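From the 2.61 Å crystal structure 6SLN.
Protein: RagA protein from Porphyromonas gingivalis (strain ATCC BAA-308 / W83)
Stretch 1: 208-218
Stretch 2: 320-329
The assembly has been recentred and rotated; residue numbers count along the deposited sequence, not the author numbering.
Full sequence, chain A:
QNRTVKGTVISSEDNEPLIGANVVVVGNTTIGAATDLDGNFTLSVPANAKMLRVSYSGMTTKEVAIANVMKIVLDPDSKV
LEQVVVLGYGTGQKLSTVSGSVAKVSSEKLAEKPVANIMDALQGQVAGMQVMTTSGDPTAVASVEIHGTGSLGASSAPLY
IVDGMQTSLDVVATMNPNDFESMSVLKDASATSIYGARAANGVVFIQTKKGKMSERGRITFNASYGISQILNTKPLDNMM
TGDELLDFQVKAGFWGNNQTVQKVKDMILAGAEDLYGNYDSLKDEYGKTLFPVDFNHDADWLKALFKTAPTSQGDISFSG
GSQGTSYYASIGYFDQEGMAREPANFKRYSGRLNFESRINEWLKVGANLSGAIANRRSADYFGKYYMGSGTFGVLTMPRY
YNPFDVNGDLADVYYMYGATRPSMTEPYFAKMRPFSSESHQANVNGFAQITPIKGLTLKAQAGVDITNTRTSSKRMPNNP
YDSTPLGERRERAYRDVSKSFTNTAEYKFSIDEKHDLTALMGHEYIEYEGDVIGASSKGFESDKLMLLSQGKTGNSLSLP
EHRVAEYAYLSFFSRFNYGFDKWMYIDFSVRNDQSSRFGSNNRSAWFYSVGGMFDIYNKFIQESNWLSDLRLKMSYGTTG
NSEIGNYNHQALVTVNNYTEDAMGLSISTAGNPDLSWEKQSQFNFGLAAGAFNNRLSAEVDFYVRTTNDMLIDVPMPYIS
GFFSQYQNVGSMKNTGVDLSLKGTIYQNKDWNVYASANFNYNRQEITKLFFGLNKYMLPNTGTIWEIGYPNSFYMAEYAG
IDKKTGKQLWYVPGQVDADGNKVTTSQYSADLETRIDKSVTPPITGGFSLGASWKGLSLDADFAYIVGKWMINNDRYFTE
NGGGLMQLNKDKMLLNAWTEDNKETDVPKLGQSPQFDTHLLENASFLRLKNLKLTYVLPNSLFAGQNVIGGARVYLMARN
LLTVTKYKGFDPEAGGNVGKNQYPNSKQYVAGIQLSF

Stretch 1 208-218: TKKGKMSERGR
Stretch 2, residues 320-329: GGSQGTSYYA

Glycines line both sides of this contact, and the geometry shows why three of them can carry nothing more: an ideal CB on Gly211 would lie 2.3 Å from Tyr327 O and 2.4 Å from Gly320 O, Gly320 (phi/psi 154/-165) adopts angles that by themselves call for glycine, and Gly321 is excluded on both counts, by its angles (161/165) and by an ideal CB 2.2 Å from Thr325 O.

Stretch 2 is a hairpin: strands 320-322 and 325-329 joined by a type I' turn from Ser322 to Thr325, with Gln323 at 51/56 and Gly324 at 75/14. Thr325 N donates to Ser322 O (3.1 Å) and Tyr327 N to Gly320 O (3.2 Å).

Stretch 1 runs alongside 320-322 in broadly the same direction, without regular structure (Gly211 -78/126, Met213 -75/161, Ser214 105/118), Gly211 CA 4.3 Å from Gly320 CA and Met213 CA 4.2 Å from Gly321 CA. Two hydrogen bonds accompany this register: Ser214 N to Gly321 O, short at 2.5 Å and nearly linear (179°), and Gly211 N to Ser326 OG (2.8 Å, 133°), with Ser326 chi1 t (155°). Gly320 CA lies 3.2 Å from Lys212 O, a CA-H...O contact (angle at H 145°).

Met213 (chi m, -143°, p) curls its CE against the turn, 3.1 Å from Thr325 O. Lys209 (m, t, t, t) lays CB over the Tyr328 ring face, 3.9 Å from its centroid; Tyr328 chi1 is t, chi2 94°.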

# COMPACT_ATOMS: atom_id res chain seq x y z
N THR A 208 -2.91 -8.36 35.17
CA THR A 208 -3.18 -6.95 35.36
C THR A 208 -4.09 -6.73 36.58
O THR A 208 -4.62 -7.67 37.17
CB THR A 208 -3.80 -6.35 34.09
OG1 THR A 208 -5.11 -6.90 33.87
CG2 THR A 208 -2.92 -6.65 32.86
N LYS A 209 -4.26 -5.47 36.95
CA LYS A 209 -4.90 -5.14 38.22
C LYS A 209 -6.42 -5.10 38.09
O LYS A 209 -6.97 -4.70 37.07
CB LYS A 209 -4.41 -3.79 38.73
CG LYS A 209 -3.00 -3.80 39.29
CD LYS A 209 -2.39 -2.41 39.34
CE LYS A 209 -1.15 -2.37 40.24
NZ LYS A 209 -0.22 -1.24 39.95
N LYS A 210 -7.08 -5.51 39.17
CA LYS A 210 -8.52 -5.38 39.33
C LYS A 210 -8.79 -4.46 40.51
O LYS A 210 -7.95 -4.28 41.39
CB LYS A 210 -9.20 -6.75 39.58
CG LYS A 210 -8.56 -7.92 38.85
CD LYS A 210 -8.59 -7.75 37.33
CE LYS A 210 -8.18 -9.03 36.61
NZ LYS A 210 -7.47 -8.71 35.34
N GLY A 211 -9.99 -3.87 40.54
CA GLY A 211 -10.32 -2.95 41.61
C GLY A 211 -10.67 -3.65 42.91
O GLY A 211 -11.55 -4.52 42.95
N LYS A 212 -9.99 -3.26 43.98
CA LYS A 212 -10.41 -3.65 45.32
C LYS A 212 -11.80 -3.09 45.59
O LYS A 212 -12.04 -1.89 45.41
CB LYS A 212 -9.41 -3.12 46.35
CG LYS A 212 -9.89 -3.24 47.79
CD LYS A 212 -10.18 -1.88 48.41
CE LYS A 212 -10.05 -1.90 49.93
NZ LYS A 212 -10.56 -0.64 50.49
N MET A 213 -12.71 -3.96 46.02
CA MET A 213 -14.08 -3.53 46.26
C MET A 213 -14.18 -2.71 47.54
O MET A 213 -13.27 -2.73 48.38
CB MET A 213 -15.01 -4.73 46.37
CG MET A 213 -14.76 -5.79 45.34
SD MET A 213 -16.34 -6.47 44.84
CE MET A 213 -17.02 -5.07 44.02
N SER A 214 -15.27 -1.95 47.64
CA SER A 214 -15.84 -1.34 48.85
C SER A 214 -15.60 0.17 48.95
O SER A 214 -14.46 0.64 49.01
CB SER A 214 -15.36 -2.02 50.13
OG SER A 214 -15.84 -3.36 50.18
N GLU A 215 -16.72 0.92 48.95
CA GLU A 215 -16.84 2.35 49.29
C GLU A 215 -15.92 3.17 48.39
O GLU A 215 -15.99 3.02 47.16
CB GLU A 215 -16.64 2.54 50.79
CG GLU A 215 -17.79 2.03 51.67
CD GLU A 215 -17.47 0.69 52.36
OE1 GLU A 215 -18.04 0.41 53.46
OE2 GLU A 215 -16.66 -0.08 51.80
N ARG A 216 -15.08 4.05 48.93
CA ARG A 216 -14.38 5.05 48.12
C ARG A 216 -13.44 4.39 47.12
O ARG A 216 -12.67 3.48 47.45
CB ARG A 216 -13.59 6.00 49.03
CG ARG A 216 -13.20 7.32 48.37
CD ARG A 216 -12.22 8.09 49.24
NE ARG A 216 -11.77 9.32 48.59
CZ ARG A 216 -12.11 10.55 48.97
NH1 ARG A 216 -12.91 10.74 50.02
NH2 ARG A 216 -11.64 11.59 48.31
N GLY A 217 -13.50 4.86 45.87
CA GLY A 217 -12.56 4.46 44.85
C GLY A 217 -11.18 5.01 45.15
O GLY A 217 -10.95 5.76 46.09
N ARG A 218 -10.22 4.61 44.31
CA ARG A 218 -8.84 5.04 44.48
C ARG A 218 -8.33 5.60 43.16
O ARG A 218 -8.48 4.96 42.11
CB ARG A 218 -7.93 3.89 44.94
CG ARG A 218 -6.48 4.34 45.15
CD ARG A 218 -5.50 3.19 45.24
NE ARG A 218 -6.17 1.94 45.57
CZ ARG A 218 -5.54 0.78 45.73
NH1 ARG A 218 -4.22 0.72 45.59
NH2 ARG A 218 -6.24 -0.31 46.03
N GLY A 320 -11.71 0.47 42.01
CA GLY A 320 -12.63 0.30 43.11
C GLY A 320 -13.76 -0.63 42.71
O GLY A 320 -13.67 -1.32 41.70
N GLY A 321 -14.81 -0.62 43.51
CA GLY A 321 -15.99 -1.38 43.15
C GLY A 321 -16.88 -1.64 44.34
O GLY A 321 -16.49 -1.49 45.50
N SER A 322 -18.11 -2.04 44.03
CA SER A 322 -19.10 -2.35 45.06
C SER A 322 -19.91 -3.55 44.64
O SER A 322 -20.20 -3.75 43.45
CB SER A 322 -20.03 -1.17 45.30
OG SER A 322 -20.63 -1.23 46.58
N GLN A 323 -20.26 -4.37 45.63
CA GLN A 323 -21.25 -5.45 45.52
C GLN A 323 -20.98 -6.35 44.32
O GLN A 323 -21.83 -6.56 43.46
CB GLN A 323 -22.67 -4.89 45.46
CG GLN A 323 -23.31 -4.66 46.82
CD GLN A 323 -23.64 -3.20 47.06
OE1 GLN A 323 -22.78 -2.32 46.90
NE2 GLN A 323 -24.88 -2.92 47.44
N GLY A 324 -19.77 -6.90 44.28
CA GLY A 324 -19.41 -7.87 43.26
C GLY A 324 -19.15 -7.32 41.88
O GLY A 324 -19.11 -8.11 40.92
N THR A 325 -18.99 -6.00 41.72
CA THR A 325 -18.58 -5.39 40.45
C THR A 325 -17.30 -4.60 40.65
O THR A 325 -17.30 -3.57 41.34
CB THR A 325 -19.66 -4.46 39.88
OG1 THR A 325 -20.87 -5.18 39.68
CG2 THR A 325 -19.20 -3.89 38.56
N SER A 326 -16.21 -5.04 40.03
CA SER A 326 -14.92 -4.37 40.06
C SER A 326 -14.65 -3.65 38.74
O SER A 326 -15.24 -3.96 37.70
CB SER A 326 -13.80 -5.38 40.36
OG SER A 326 -12.55 -4.92 39.87
N TYR A 327 -13.74 -2.68 38.80
CA TYR A 327 -13.25 -2.01 37.60
C TYR A 327 -11.83 -1.55 37.85
O TYR A 327 -11.41 -1.35 38.99
CB TYR A 327 -14.13 -0.81 37.20
CG TYR A 327 -14.09 0.34 38.19
CD1 TYR A 327 -14.89 0.32 39.33
CD2 TYR A 327 -13.26 1.43 37.99
CE1 TYR A 327 -14.85 1.36 40.25
CE2 TYR A 327 -13.21 2.48 38.91
CZ TYR A 327 -14.01 2.44 40.03
OH TYR A 327 -13.97 3.46 40.94
N TYR A 328 -11.07 -1.37 36.77
CA TYR A 328 -9.76 -0.73 36.85
C TYR A 328 -9.53 -0.01 35.53
O TYR A 328 -9.41 -0.65 34.48
CB TYR A 328 -8.66 -1.74 37.16
CG TYR A 328 -7.24 -1.19 37.04
CD1 TYR A 328 -6.57 -0.69 38.15
CD2 TYR A 328 -6.57 -1.18 35.82
CE1 TYR A 328 -5.28 -0.20 38.04
CE2 TYR A 328 -5.30 -0.69 35.69
CZ TYR A 328 -4.65 -0.19 36.80
OH TYR A 328 -3.37 0.30 36.66
N ALA A 329 -9.47 1.32 35.57
CA ALA A 329 -9.20 2.13 34.39
C ALA A 329 -7.80 2.72 34.48
O ALA A 329 -7.23 2.86 35.56
CB ALA A 329 -10.24 3.25 34.23